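Local coordinates for aromatic-L-amino-acid decarboxylase (Catharanthus roseus, PDB 6EEW), which catalyses the pyridoxal 5'-phosphate-dependent decarboxylation of L-tryptophan to tryptamine and of 5-hydroxy-L-tryptophan to serotonin, working as a homodimer, at residues 143-153 with 327-335; 168-179 with 205-213. All coordinates share one frame; numbering follows the deposited sequence.

Following the chain from the N terminus, the end of helix 130-146 and the turn after it (143-153) come first and find their partner 174 residues further on, in strand 328-332, so contact 1 closes a long loop. Contact 2 is nested inside that loop: helix 167-186 is followed by strand 194-199, and the chain then returns through helix 206-212, closing a short loop of its own. The two contacts have centres about 19 Å apart and meet directly where T328 and L330 of the strand pack on S170 and T174 of helix 168-179. Contact 1 sets a helix end on the seven-stranded mixed sheet, while contact 2 joins two helices of the same domain; both reach the second subunit.

Contact 1 (143-153 with 327-335); sequences LAQILKLPKSF and CTCLWVKQP
The indole of W331 is packed against the helix end and the turn of 143-153, and is met from several directions. CD1 of L149 sits over one face, 4.0 Å from the centroid of the five-membered ring and 7° off its normal, a CH-pi contact. At the edge, near the ring plane, CB of L143 touches CZ2 at 3.8 Å, and O of F153 also lies near the plane, beside CD1 of W331. CD1 of L147 comes obliquely onto CH2 (3.5 Å), while CB of A144 approaches NE1, whose hydrogen bond goes to O of M140 one turn back along the helix. With CG anti to its carbonyl carbon, chi1 -67° sets the W331 indole against the helix end. Replacing it by an alanine would probably open a gap beneath L147 and L149 and leave O of M140 without the indole N-H. The F153 and W331 side chains cross at about a right angle, with CD1 of F153 4.0 Å from CB of W331, and the F153 ring carries CG of K333 over one face. CA of K333 makes a C-H...O contact to O of S152 (3.4 Å), while NZ of K333 hydrogen-bonds O of V310 and O of E308. A Schellman motif at K148 ends the helix; the whole is helix-on-sheet packing against strand 328-332 of the large mixed sheet.

Contact 2 (168-179 with 205-213); sequences SESILCTIIAAR and MFPKTCKLA
Helices 168-179 and 206-212 cross at -46° with their axes 9.4 Å apart at closest approach, L172 and T209 bringing their CA atoms to 5.6 Å. T209 is a single knob, set in a hole formed by S168, I171, L172 and I175. Its CG2 stands anti to the backbone N and reaches CG2 of I171 at 3.8 Å, whereas OG1 (chi1 -69°), anti to the carbonyl carbon, bonds O of M205 from above the carbonyl plane; that oxygen also accepts from N of T209. At one end M205, bent at chi2 and chi3, crosses I171 obliquely and lays CE 3.6 Å from CD1 of I171. Farther along, CB of A213 rests between CG2 of I175 (3.9 Å) and CG1 of I176. R179 closes this end: NH1 donates to O of A213 at 2.8 Å, near the guanidinium plane. NH2 also bonds O of K211, and NH1 O of L212, both of the second subunit. At the M205 end, OG of S168 hydrogen-bonds OP1, a phosphate oxygen of the pyridoxal phosphate-lysine at position 319. This is packing between the helices of two consecutive beta-alpha-beta crossovers, which share strand 194-199, in the large domain of a PLP-dependent decarboxylase.

Contact 1 (143-153 with 327-335)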
ATOM      1  N   LEU A 143       8.300  10.967  16.009  1.00 38.17           N
ATOM      2  CA  LEU A 143       8.335  11.877  14.880  1.00 44.73           C
ATOM      3  C   LEU A 143       7.497  13.110  15.158  1.00 47.17           C
ATOM      4  O   LEU A 143       7.912  14.232  14.854  1.00 48.30           O
ATOM      5  CB  LEU A 143       7.874  11.145  13.635  1.00 44.44           C
ATOM      6  CG  LEU A 143       8.579  11.495  12.340  1.00 53.63           C
ATOM      7  CD1 LEU A 143      10.051  11.578  12.581  1.00 55.88           C
ATOM      8  CD2 LEU A 143       8.271  10.379  11.340  1.00 61.57           C
ATOM      9  N   ALA A 144       6.334  12.924  15.786  1.00 50.22           N
ATOM     10  CA  ALA A 144       5.495  14.062  16.124  1.00 41.03           C
ATOM     11  C   ALA A 144       6.254  15.056  16.994  1.00 49.83           C
ATOM     12  O   ALA A 144       6.127  16.275  16.809  1.00 38.72           O
ATOM     13  CB  ALA A 144       4.234  13.578  16.835  1.00 36.63           C
ATOM     14  N   GLN A 145       7.032  14.551  17.960  1.00 58.11           N
ATOM     15  CA  GLN A 145       7.809  15.436  18.822  1.00 52.31           C
ATOM     16  C   GLN A 145       8.930  16.128  18.056  1.00 54.32           C
ATOM     17  O   GLN A 145       9.206  17.316  18.284  1.00 50.51           O
ATOM     18  CB  GLN A 145       8.403  14.658  19.991  1.00 53.10           C
ATOM     19  CG  GLN A 145       7.397  14.040  20.923  1.00 53.09           C
ATOM     20  CD  GLN A 145       8.081  13.134  21.928  1.00 56.35           C
ATOM     21  OE1 GLN A 145       8.708  13.614  22.864  1.00 63.30           O
ATOM     22  NE2 GLN A 145       8.010  11.825  21.708  1.00 47.65           N
ATOM     23  N   ILE A 146       9.621  15.404  17.170  1.00 49.29           N
ATOM     24  CA  ILE A 146      10.642  16.078  16.374  1.00 47.26           C
ATOM     25  C   ILE A 146       9.997  17.207  15.585  1.00 52.82           C
ATOM     26  O   ILE A 146      10.521  18.323  15.518  1.00 50.60           O
ATOM     27  CB  ILE A 146      11.374  15.082  15.454  1.00 43.61           C
ATOM     28  CG1 ILE A 146      12.198  14.083  16.269  1.00 41.32           C
ATOM     29  CG2 ILE A 146      12.325  15.799  14.527  1.00 43.37           C
ATOM     30  CD1 ILE A 146      12.405  12.769  15.537  1.00 38.02           C
ATOM     31  N   LEU A 147       8.822  16.948  15.014  1.00 54.59           N
ATOM     32  CA  LEU A 147       8.107  18.002  14.314  1.00 45.29           C
ATOM     33  C   LEU A 147       7.530  19.030  15.260  1.00 43.22           C
ATOM     34  O   LEU A 147       6.931  20.001  14.784  1.00 46.13           O
ATOM     35  CB  LEU A 147       6.992  17.397  13.459  1.00 40.30           C
ATOM     36  CG  LEU A 147       7.469  16.447  12.351  1.00 39.90           C
ATOM     37  CD1 LEU A 147       6.299  15.656  11.723  1.00 33.01           C
ATOM     38  CD2 LEU A 147       8.277  17.201  11.302  1.00 51.30           C
ATOM     39  N   LYS A 148       7.672  18.828  16.575  1.00 43.66           N
ATOM     40  CA  LYS A 148       7.135  19.747  17.584  1.00 47.67           C
ATOM     41  C   LYS A 148       5.645  19.996  17.382  1.00 48.95           C
ATOM     42  O   LYS A 148       5.161  21.128  17.474  1.00 48.50           O
ATOM     43  CB  LYS A 148       7.913  21.070  17.626  1.00 52.39           C
ATOM     44  CG  LYS A 148       9.368  20.938  18.105  1.00 54.81           C
ATOM     45  CD  LYS A 148      10.076  22.276  18.084  1.00 60.42           C
ATOM     46  CE  LYS A 148      11.570  22.151  18.392  1.00 64.31           C
ATOM     47  NZ  LYS A 148      11.853  21.529  19.729  1.00 59.10           N
ATOM     48  N   LEU A 149       4.911  18.914  17.132  1.00 43.92           N
ATOM     49  CA  LEU A 149       3.465  18.974  17.067  1.00 35.83           C
ATOM     50  C   LEU A 149       2.875  18.974  18.479  1.00 45.01           C
ATOM     51  O   LEU A 149       3.466  18.422  19.414  1.00 46.73           O
ATOM     52  CB  LEU A 149       2.920  17.774  16.297  1.00 42.09           C
ATOM     53  CG  LEU A 149       3.475  17.516  14.894  1.00 41.57           C
ATOM     54  CD1 LEU A 149       2.786  16.295  14.282  1.00 43.27           C
ATOM     55  CD2 LEU A 149       3.296  18.749  14.003  1.00 35.36           C
ATOM     56  N   PRO A 150       1.708  19.576  18.659  1.00 39.76           N
ATOM     57  CA  PRO A 150       1.069  19.551  19.979  1.00 45.57           C
ATOM     58  C   PRO A 150       0.717  18.129  20.402  1.00 54.38           C
ATOM     59  O   PRO A 150       0.679  17.197  19.600  1.00 53.33           O
ATOM     60  CB  PRO A 150      -0.186  20.410  19.794  1.00 43.48           C
ATOM     61  CG  PRO A 150      -0.419  20.461  18.306  1.00 44.62           C
ATOM     62  CD  PRO A 150       0.939  20.322  17.654  1.00 37.92           C
ATOM     63  N   LYS A 151       0.532  17.956  21.713  1.00 59.79           N
ATOM     64  CA  LYS A 151       0.158  16.657  22.260  1.00 53.50           C
ATOM     65  C   LYS A 151      -1.163  16.143  21.697  1.00 52.51           C
ATOM     66  O   LYS A 151      -1.477  14.957  21.848  1.00 51.00           O
ATOM     67  CB  LYS A 151       0.102  16.735  23.787  1.00 57.96           C
ATOM     68  CG  LYS A 151       1.427  16.412  24.493  1.00 60.49           C
ATOM     69  CD  LYS A 151       1.694  14.898  24.482  1.00 68.22           C
ATOM     70  CE  LYS A 151       2.922  14.511  25.316  1.00 75.89           C
ATOM     71  NZ  LYS A 151       4.215  15.036  24.755  1.00 79.58           N
ATOM     72  N   SER A 152      -1.957  17.004  21.075  1.00 50.42           N
ATOM     73  CA  SER A 152      -3.227  16.579  20.511  1.00 52.67           C
ATOM     74  C   SER A 152      -3.062  15.714  19.265  1.00 57.44           C
ATOM     75  O   SER A 152      -4.065  15.210  18.746  1.00 64.89           O
ATOM     76  CB  SER A 152      -4.078  17.811  20.201  1.00 58.54           C
ATOM     77  OG  SER A 152      -3.372  18.717  19.369  1.00 62.89           O
ATOM     78  N   PHE A 153      -1.834  15.507  18.789  1.00 51.56           N
ATOM     79  CA  PHE A 153      -1.558  14.613  17.672  1.00 45.05           C
ATOM     80  C   PHE A 153      -0.830  13.345  18.108  1.00 44.23           C
ATOM     81  O   PHE A 153      -0.336  12.605  17.250  1.00 45.65           O
ATOM     82  CB  PHE A 153      -0.732  15.330  16.597  1.00 43.68           C
ATOM     83  CG  PHE A 153      -1.471  16.441  15.900  1.00 43.61           C
ATOM     84  CD1 PHE A 153      -2.288  16.155  14.803  1.00 45.69           C
ATOM     85  CD2 PHE A 153      -1.351  17.761  16.335  1.00 36.36           C
ATOM     86  CE1 PHE A 153      -2.982  17.158  14.132  1.00 44.12           C
ATOM     87  CE2 PHE A 153      -2.033  18.781  15.677  1.00 42.29           C
ATOM     88  CZ  PHE A 153      -2.862  18.475  14.566  1.00 47.84           C
ATOM     89  N   CYS A 327       6.370   4.793   2.300  1.00 45.85           N
ATOM     90  CA  CYS A 327       6.332   5.272   3.673  1.00 41.85           C
ATOM     91  C   CYS A 327       5.701   6.657   3.730  1.00 46.70           C
ATOM     92  O   CYS A 327       6.323   7.637   3.311  1.00 54.51           O
ATOM     93  CB  CYS A 327       7.739   5.296   4.270  1.00 47.36           C
ATOM     94  SG  CYS A 327       7.789   5.578   6.048  1.00 47.94           S
ATOM     95  N   THR A 328       4.465   6.744   4.227  1.00 31.86           N
ATOM     96  CA  THR A 328       3.787   8.012   4.456  1.00 37.12           C
ATOM     97  C   THR A 328       3.259   8.052   5.884  1.00 42.60           C
ATOM     98  O   THR A 328       2.706   7.064   6.362  1.00 47.05           O
ATOM     99  CB  THR A 328       2.674   8.194   3.448  1.00 35.39           C
ATOM    100  OG1 THR A 328       3.277   8.465   2.182  1.00 36.76           O
ATOM    101  CG2 THR A 328       1.761   9.323   3.846  1.00 45.89           C
ATOM    102  N   CYS A 329       3.490   9.151   6.590  1.00 36.72           N
ATOM    103  CA  CYS A 329       3.018   9.315   7.955  1.00 40.08           C
ATOM    104  C   CYS A 329       1.812  10.227   7.966  1.00 44.36           C
ATOM    105  O   CYS A 329       1.814  11.278   7.311  1.00 46.18           O
ATOM    106  CB  CYS A 329       4.102   9.901   8.860  1.00 44.64           C
ATOM    107  SG  CYS A 329       5.585   8.931   8.951  1.00 50.59           S
ATOM    108  N   LEU A 330       0.798   9.835   8.735  1.00 43.97           N
ATOM    109  CA  LEU A 330      -0.441  10.585   8.858  1.00 41.64           C
ATOM    110  C   LEU A 330      -0.747  10.747  10.333  1.00 43.44           C
ATOM    111  O   LEU A 330      -0.702   9.769  11.089  1.00 35.13           O
ATOM    112  CB  LEU A 330      -1.592   9.874   8.170  1.00 44.77           C
ATOM    113  CG  LEU A 330      -3.007  10.406   8.384  1.00 42.94           C
ATOM    114  CD1 LEU A 330      -3.213  11.718   7.634  1.00 33.76           C
ATOM    115  CD2 LEU A 330      -3.996   9.346   7.937  1.00 46.08           C
ATOM    116  N   TRP A 331      -0.932  11.987  10.757  1.00 42.48           N
ATOM    117  CA  TRP A 331      -1.389  12.303  12.094  1.00 40.39           C
ATOM    118  C   TRP A 331      -2.791  12.895  12.039  1.00 37.79           C
ATOM    119  O   TRP A 331      -3.128  13.669  11.127  1.00 39.85           O
ATOM    120  CB  TRP A 331      -0.450  13.287  12.780  1.00 46.38           C
ATOM    121  CG  TRP A 331       0.918  12.783  13.112  1.00 41.02           C
ATOM    122  CD1 TRP A 331       1.343  12.239  14.296  1.00 45.92           C
ATOM    123  CD2 TRP A 331       2.061  12.839  12.264  1.00 39.29           C
ATOM    124  NE1 TRP A 331       2.694  11.955  14.229  1.00 40.42           N
ATOM    125  CE2 TRP A 331       3.152  12.314  12.988  1.00 36.37           C
ATOM    126  CE3 TRP A 331       2.269  13.286  10.957  1.00 36.46           C
ATOM    127  CZ2 TRP A 331       4.418  12.211  12.445  1.00 36.02           C
ATOM    128  CZ3 TRP A 331       3.522  13.171  10.414  1.00 42.69           C
ATOM    129  CH2 TRP A 331       4.587  12.633  11.155  1.00 42.76           C
ATOM    130  N   VAL A 332      -3.587  12.563  13.050  1.00 38.56           N
ATOM    131  CA  VAL A 332      -4.965  13.013  13.147  1.00 46.41           C
ATOM    132  C   VAL A 332      -5.220  13.456  14.576  1.00 52.51           C
ATOM    133  O   VAL A 332      -4.845  12.763  15.534  1.00 53.90           O
ATOM    134  CB  VAL A 332      -5.962  11.928  12.712  1.00 46.89           C
ATOM    135  CG1 VAL A 332      -7.363  12.420  12.900  1.00 48.68           C
ATOM    136  CG2 VAL A 332      -5.728  11.599  11.263  1.00 43.12           C
ATOM    137  N   LYS A 333      -5.855  14.618  14.711  1.00 47.97           N
ATOM    138  CA  LYS A 333      -6.092  15.202  16.021  1.00 55.47           C
ATOM    139  C   LYS A 333      -7.248  14.513  16.729  1.00 54.87           C
ATOM    140  O   LYS A 333      -7.260  14.444  17.966  1.00 61.57           O
ATOM    141  CB  LYS A 333      -6.350  16.704  15.871  1.00 54.05           C
ATOM    142  CG  LYS A 333      -6.341  17.483  17.171  1.00 57.60           C
ATOM    143  CD  LYS A 333      -6.319  18.979  16.891  1.00 53.29           C
ATOM    144  CE  LYS A 333      -7.567  19.419  16.158  1.00 47.97           C
ATOM    145  NZ  LYS A 333      -7.483  20.856  15.777  1.00 58.43           N
ATOM    146  N   GLN A 334      -8.226  14.005  15.971  1.00 45.90           N
ATOM    147  CA  GLN A 334      -9.360  13.276  16.533  1.00 44.42           C
ATOM    148  C   GLN A 334      -9.445  11.900  15.873  1.00 40.81           C
ATOM    149  O   GLN A 334     -10.220  11.695  14.924  1.00 40.97           O
ATOM    150  CB  GLN A 334     -10.651  14.067  16.366  1.00 49.76           C
ATOM    151  CG  GLN A 334     -10.706  15.288  17.260  1.00 61.10           C
ATOM    152  CD  GLN A 334     -12.045  15.990  17.186  1.00 70.75           C
ATOM    153  OE1 GLN A 334     -12.325  16.717  16.231  1.00 75.63           O
ATOM    154  NE2 GLN A 334     -12.881  15.780  18.202  1.00 71.99           N
ATOM    155  N   PRO A 335      -8.655  10.935  16.337  1.00 36.08           N
ATOM    156  CA  PRO A 335      -8.736   9.593  15.734  1.00 37.70           C
ATOM    157  C   PRO A 335     -10.152   9.043  15.682  1.00 45.86           C
ATOM    158  O   PRO A 335     -10.506   8.419  14.681  1.00 50.14           O
ATOM    159  CB  PRO A 335      -7.816   8.752  16.631  1.00 34.54           C
ATOM    160  CG  PRO A 335      -6.843   9.718  17.177  1.00 38.62           C
ATOM    161  CD  PRO A 335      -7.602  11.012  17.366  1.00 38.63           C
TER

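Contact 2 (168-179 with 205-213)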
ATOM      1  N   SER A 168      -1.942   9.828  -1.363  1.00 52.76           N
ATOM      2  CA  SER A 168      -3.291   9.734  -1.902  1.00 57.24           C
ATOM      3  C   SER A 168      -4.221   9.020  -0.930  1.00 56.16           C
ATOM      4  O   SER A 168      -5.336   9.490  -0.681  1.00 57.45           O
ATOM      5  CB  SER A 168      -3.275   9.054  -3.269  1.00 56.29           C
ATOM      6  OG  SER A 168      -2.825   9.968  -4.263  1.00 55.83           O
ATOM      7  N   GLU A 169      -3.770   7.918  -0.323  1.00 48.71           N
ATOM      8  CA  GLU A 169      -4.673   7.207   0.574  1.00 52.81           C
ATOM      9  C   GLU A 169      -4.783   7.880   1.940  1.00 53.12           C
ATOM     10  O   GLU A 169      -5.828   7.783   2.588  1.00 55.34           O
ATOM     11  CB  GLU A 169      -4.263   5.728   0.703  1.00 50.80           C
ATOM     12  CG  GLU A 169      -2.847   5.430   1.189  1.00 62.80           C
ATOM     13  CD  GLU A 169      -2.593   3.910   1.359  1.00 63.38           C
ATOM     14  OE1 GLU A 169      -3.369   3.107   0.798  1.00 60.96           O
ATOM     15  OE2 GLU A 169      -1.628   3.522   2.062  1.00 62.69           O
ATOM     16  N   SER A 170      -3.762   8.605   2.384  1.00 57.35           N
ATOM     17  CA  SER A 170      -3.914   9.387   3.611  1.00 53.22           C
ATOM     18  C   SER A 170      -4.953  10.483   3.430  1.00 43.51           C
ATOM     19  O   SER A 170      -5.844  10.665   4.276  1.00 47.25           O
ATOM     20  CB  SER A 170      -2.575   9.958   4.027  1.00 54.58           C
ATOM     21  OG  SER A 170      -1.696   8.890   4.276  1.00 55.76           O
ATOM     22  N   ILE A 171      -4.846  11.236   2.339  1.00 42.44           N
ATOM     23  CA  ILE A 171      -5.833  12.270   2.059  1.00 36.26           C
ATOM     24  C   ILE A 171      -7.210  11.653   1.876  1.00 47.54           C
ATOM     25  O   ILE A 171      -8.215  12.198   2.351  1.00 45.98           O
ATOM     26  CB  ILE A 171      -5.421  13.104   0.836  1.00 38.63           C
ATOM     27  CG1 ILE A 171      -4.179  13.936   1.184  1.00 49.29           C
ATOM     28  CG2 ILE A 171      -6.521  14.069   0.471  1.00 44.06           C
ATOM     29  CD1 ILE A 171      -3.714  14.857   0.060  1.00 52.73           C
ATOM     30  N   LEU A 172      -7.288  10.525   1.159  1.00 48.73           N
ATOM     31  CA  LEU A 172      -8.567   9.853   0.962  1.00 48.55           C
ATOM     32  C   LEU A 172      -9.205   9.483   2.296  1.00 48.07           C
ATOM     33  O   LEU A 172     -10.404   9.699   2.500  1.00 51.34           O
ATOM     34  CB  LEU A 172      -8.367   8.616   0.083  1.00 46.00           C
ATOM     35  CG  LEU A 172      -9.573   7.721  -0.199  1.00 47.88           C
ATOM     36  CD1 LEU A 172     -10.710   8.504  -0.834  1.00 47.77           C
ATOM     37  CD2 LEU A 172      -9.179   6.548  -1.084  1.00 43.95           C
ATOM     38  N   CYS A 173      -8.413   8.954   3.230  1.00 47.13           N
ATOM     39  CA  CYS A 173      -8.944   8.596   4.541  1.00 42.32           C
ATOM     40  C   CYS A 173      -9.451   9.829   5.289  1.00 46.77           C
ATOM     41  O   CYS A 173     -10.556   9.813   5.854  1.00 45.12           O
ATOM     42  CB  CYS A 173      -7.880   7.829   5.336  1.00 43.50           C
ATOM     43  SG  CYS A 173      -7.724   6.031   4.793  1.00 49.91           S
ATOM     44  N   THR A 174      -8.670  10.917   5.298  1.00 46.01           N
ATOM     45  CA  THR A 174      -9.158  12.087   6.030  1.00 46.43           C
ATOM     46  C   THR A 174     -10.384  12.684   5.365  1.00 42.99           C
ATOM     47  O   THR A 174     -11.298  13.161   6.056  1.00 48.62           O
ATOM     48  CB  THR A 174      -8.057  13.150   6.203  1.00 45.53           C
ATOM     49  OG1 THR A 174      -7.709  13.729   4.936  1.00 46.81           O
ATOM     50  CG2 THR A 174      -6.842  12.538   6.853  1.00 35.73           C
ATOM     51  N   ILE A 175     -10.445  12.636   4.034  1.00 41.97           N
ATOM     52  CA  ILE A 175     -11.627  13.115   3.320  1.00 40.12           C
ATOM     53  C   ILE A 175     -12.851  12.284   3.683  1.00 41.33           C
ATOM     54  O   ILE A 175     -13.957  12.815   3.846  1.00 43.72           O
ATOM     55  CB  ILE A 175     -11.391  13.080   1.800  1.00 43.19           C
ATOM     56  CG1 ILE A 175     -10.208  13.951   1.407  1.00 40.16           C
ATOM     57  CG2 ILE A 175     -12.649  13.510   1.059  1.00 40.60           C
ATOM     58  CD1 ILE A 175      -9.999  14.001  -0.106  1.00 43.96           C
ATOM     59  N   ILE A 176     -12.688  10.964   3.785  1.00 42.87           N
ATOM     60  CA  ILE A 176     -13.844  10.138   4.128  1.00 45.50           C
ATOM     61  C   ILE A 176     -14.270  10.407   5.566  1.00 47.11           C
ATOM     62  O   ILE A 176     -15.467  10.457   5.876  1.00 41.15           O
ATOM     63  CB  ILE A 176     -13.546   8.643   3.905  1.00 43.91           C
ATOM     64  CG1 ILE A 176     -13.444   8.326   2.408  1.00 44.49           C
ATOM     65  CG2 ILE A 176     -14.629   7.805   4.576  1.00 38.31           C
ATOM     66  CD1 ILE A 176     -13.054   6.918   2.097  1.00 47.71           C
ATOM     67  N   ALA A 177     -13.303  10.583   6.468  1.00 48.00           N
ATOM     68  CA  ALA A 177     -13.626  10.937   7.848  1.00 57.33           C
ATOM     69  C   ALA A 177     -14.465  12.209   7.905  1.00 54.53           C
ATOM     70  O   ALA A 177     -15.505  12.263   8.578  1.00 61.29           O
ATOM     71  CB  ALA A 177     -12.337  11.097   8.662  1.00 58.44           C
ATOM     72  N   ALA A 178     -14.031  13.249   7.197  1.00 49.62           N
ATOM     73  CA  ALA A 178     -14.800  14.488   7.176  1.00 56.14           C
ATOM     74  C   ALA A 178     -16.188  14.264   6.582  1.00 56.09           C
ATOM     75  O   ALA A 178     -17.200  14.759   7.114  1.00 58.11           O
ATOM     76  CB  ALA A 178     -14.043  15.561   6.394  1.00 52.35           C
ATOM     77  N   ARG A 179     -16.245  13.543   5.452  1.00 54.80           N
ATOM     78  CA  ARG A 179     -17.518  13.238   4.801  1.00 58.33           C
ATOM     79  C   ARG A 179     -18.475  12.550   5.760  1.00 57.35           C
ATOM     80  O   ARG A 179     -19.657  12.893   5.829  1.00 58.71           O
ATOM     81  CB  ARG A 179     -17.285  12.360   3.566  1.00 52.54           C
ATOM     82  CG  ARG A 179     -18.571  12.002   2.781  1.00 56.85           C
ATOM     83  CD  ARG A 179     -18.345  10.768   1.877  1.00 55.03           C
ATOM     84  NE  ARG A 179     -18.289   9.539   2.670  1.00 48.67           N
ATOM     85  CZ  ARG A 179     -17.802   8.380   2.240  1.00 43.56           C
ATOM     86  NH1 ARG A 179     -17.304   8.272   1.013  1.00 41.25           N
ATOM     87  NH2 ARG A 179     -17.787   7.335   3.053  1.00 43.17           N
ATOM     88  N   MET A 205      -3.842  15.174  -8.113  1.00 77.59           N
ATOM     89  CA  MET A 205      -4.085  14.138  -7.115  1.00 70.27           C
ATOM     90  C   MET A 205      -5.310  14.410  -6.257  1.00 66.90           C
ATOM     91  O   MET A 205      -6.100  13.500  -5.992  1.00 71.32           O
ATOM     92  CB  MET A 205      -2.838  14.000  -6.224  1.00 74.72           C
ATOM     93  CG  MET A 205      -2.977  13.128  -4.973  1.00 83.23           C
ATOM     94  SD  MET A 205      -3.603  13.977  -3.502  1.00 88.20           S
ATOM     95  CE  MET A 205      -2.306  15.180  -3.204  1.00 82.46           C
ATOM     96  N   PHE A 206      -5.488  15.668  -5.861  1.00 61.47           N
ATOM     97  CA  PHE A 206      -6.541  16.034  -4.914  1.00 55.88           C
ATOM     98  C   PHE A 206      -7.943  15.857  -5.489  1.00 57.01           C
ATOM     99  O   PHE A 206      -8.803  15.264  -4.811  1.00 64.43           O
ATOM    100  CB  PHE A 206      -6.282  17.471  -4.446  1.00 49.90           C
ATOM    101  CG  PHE A 206      -7.453  18.129  -3.805  1.00 48.94           C
ATOM    102  CD1 PHE A 206      -7.850  17.795  -2.517  1.00 48.62           C
ATOM    103  CD2 PHE A 206      -8.183  19.061  -4.516  1.00 45.38           C
ATOM    104  CE1 PHE A 206      -8.956  18.422  -1.938  1.00 47.68           C
ATOM    105  CE2 PHE A 206      -9.288  19.692  -3.952  1.00 49.32           C
ATOM    106  CZ  PHE A 206      -9.675  19.370  -2.661  1.00 48.77           C
ATOM    107  N   PRO A 207      -8.256  16.346  -6.690  1.00 51.81           N
ATOM    108  CA  PRO A 207      -9.595  16.095  -7.250  1.00 53.29           C
ATOM    109  C   PRO A 207      -9.903  14.616  -7.440  1.00 60.50           C
ATOM    110  O   PRO A 207     -11.039  14.173  -7.207  1.00 53.94           O
ATOM    111  CB  PRO A 207      -9.554  16.838  -8.594  1.00 49.62           C
ATOM    112  CG  PRO A 207      -8.430  17.871  -8.430  1.00 49.69           C
ATOM    113  CD  PRO A 207      -7.428  17.211  -7.550  1.00 50.64           C
ATOM    114  N   LYS A 208      -8.925  13.845  -7.907  1.00 63.20           N
ATOM    115  CA  LYS A 208      -9.127  12.410  -8.043  1.00 57.46           C
ATOM    116  C   LYS A 208      -9.557  11.813  -6.715  1.00 55.05           C
ATOM    117  O   LYS A 208     -10.521  11.039  -6.642  1.00 52.59           O
ATOM    118  CB  LYS A 208      -7.841  11.750  -8.540  1.00 54.68           C
ATOM    119  CG  LYS A 208      -7.846  10.226  -8.469  1.00 57.11           C
ATOM    120  CD  LYS A 208      -6.572   9.663  -9.039  1.00 58.70           C
ATOM    121  CE  LYS A 208      -6.527   8.152  -8.929  1.00 63.47           C
ATOM    122  NZ  LYS A 208      -5.322   7.628  -9.626  1.00 67.79           N
ATOM    123  N   THR A 209      -8.850  12.177  -5.648  1.00 58.49           N
ATOM    124  CA  THR A 209      -9.200  11.705  -4.314  1.00 58.06           C
ATOM    125  C   THR A 209     -10.623  12.101  -3.940  1.00 49.83           C
ATOM    126  O   THR A 209     -11.406  11.269  -3.472  1.00 52.88           O
ATOM    127  CB  THR A 209      -8.198  12.247  -3.296  1.00 67.41           C
ATOM    128  OG1 THR A 209      -6.926  11.627  -3.517  1.00 72.92           O
ATOM    129  CG2 THR A 209      -8.647  11.922  -1.892  1.00 72.15           C
ATOM    130  N   CYS A 210     -10.989  13.368  -4.157  1.00 41.74           N
ATOM    131  CA  CYS A 210     -12.352  13.786  -3.829  1.00 46.86           C
ATOM    132  C   CYS A 210     -13.379  12.940  -4.577  1.00 54.65           C
ATOM    133  O   CYS A 210     -14.389  12.512  -4.004  1.00 52.27           O
ATOM    134  CB  CYS A 210     -12.548  15.263  -4.156  1.00 50.45           C
ATOM    135  SG  CYS A 210     -11.509  16.393  -3.171  1.00 48.34           S
ATOM    136  N   LYS A 211     -13.145  12.707  -5.868  1.00 59.15           N
ATOM    137  CA  LYS A 211     -14.070  11.901  -6.657  1.00 56.23           C
ATOM    138  C   LYS A 211     -14.162  10.485  -6.096  1.00 60.62           C
ATOM    139  O   LYS A 211     -15.255   9.910  -6.010  1.00 55.09           O
ATOM    140  CB  LYS A 211     -13.618  11.884  -8.118  1.00 54.90           C
ATOM    141  CG  LYS A 211     -14.450  11.015  -9.035  1.00 56.78           C
ATOM    142  CD  LYS A 211     -13.882  10.997 -10.451  1.00 56.98           C
ATOM    143  CE  LYS A 211     -14.801  10.220 -11.381  1.00 59.49           C
ATOM    144  NZ  LYS A 211     -14.344  10.222 -12.799  1.00 62.28           N
ATOM    145  N   LEU A 212     -13.023   9.912  -5.697  1.00 53.44           N
ATOM    146  CA  LEU A 212     -13.035   8.577  -5.114  1.00 52.27           C
ATOM    147  C   LEU A 212     -13.944   8.497  -3.898  1.00 57.78           C
ATOM    148  O   LEU A 212     -14.554   7.449  -3.653  1.00 57.22           O
ATOM    149  CB  LEU A 212     -11.620   8.144  -4.744  1.00 52.99           C
ATOM    150  CG  LEU A 212     -10.674   7.964  -5.931  1.00 57.31           C
ATOM    151  CD1 LEU A 212      -9.369   7.362  -5.466  1.00 53.86           C
ATOM    152  CD2 LEU A 212     -11.322   7.078  -7.001  1.00 59.25           C
ATOM    153  N   ALA A 213     -14.024   9.573  -3.109  1.00 56.86           N
ATOM    154  CA  ALA A 213     -14.847   9.584  -1.904  1.00 46.56           C
ATOM    155  C   ALA A 213     -16.313   9.846  -2.201  1.00 52.80           C
ATOM    156  O   ALA A 213     -17.132   9.812  -1.273  1.00 58.20           O
ATOM    157  CB  ALA A 213     -14.339  10.625  -0.910  1.00 40.97           C
TER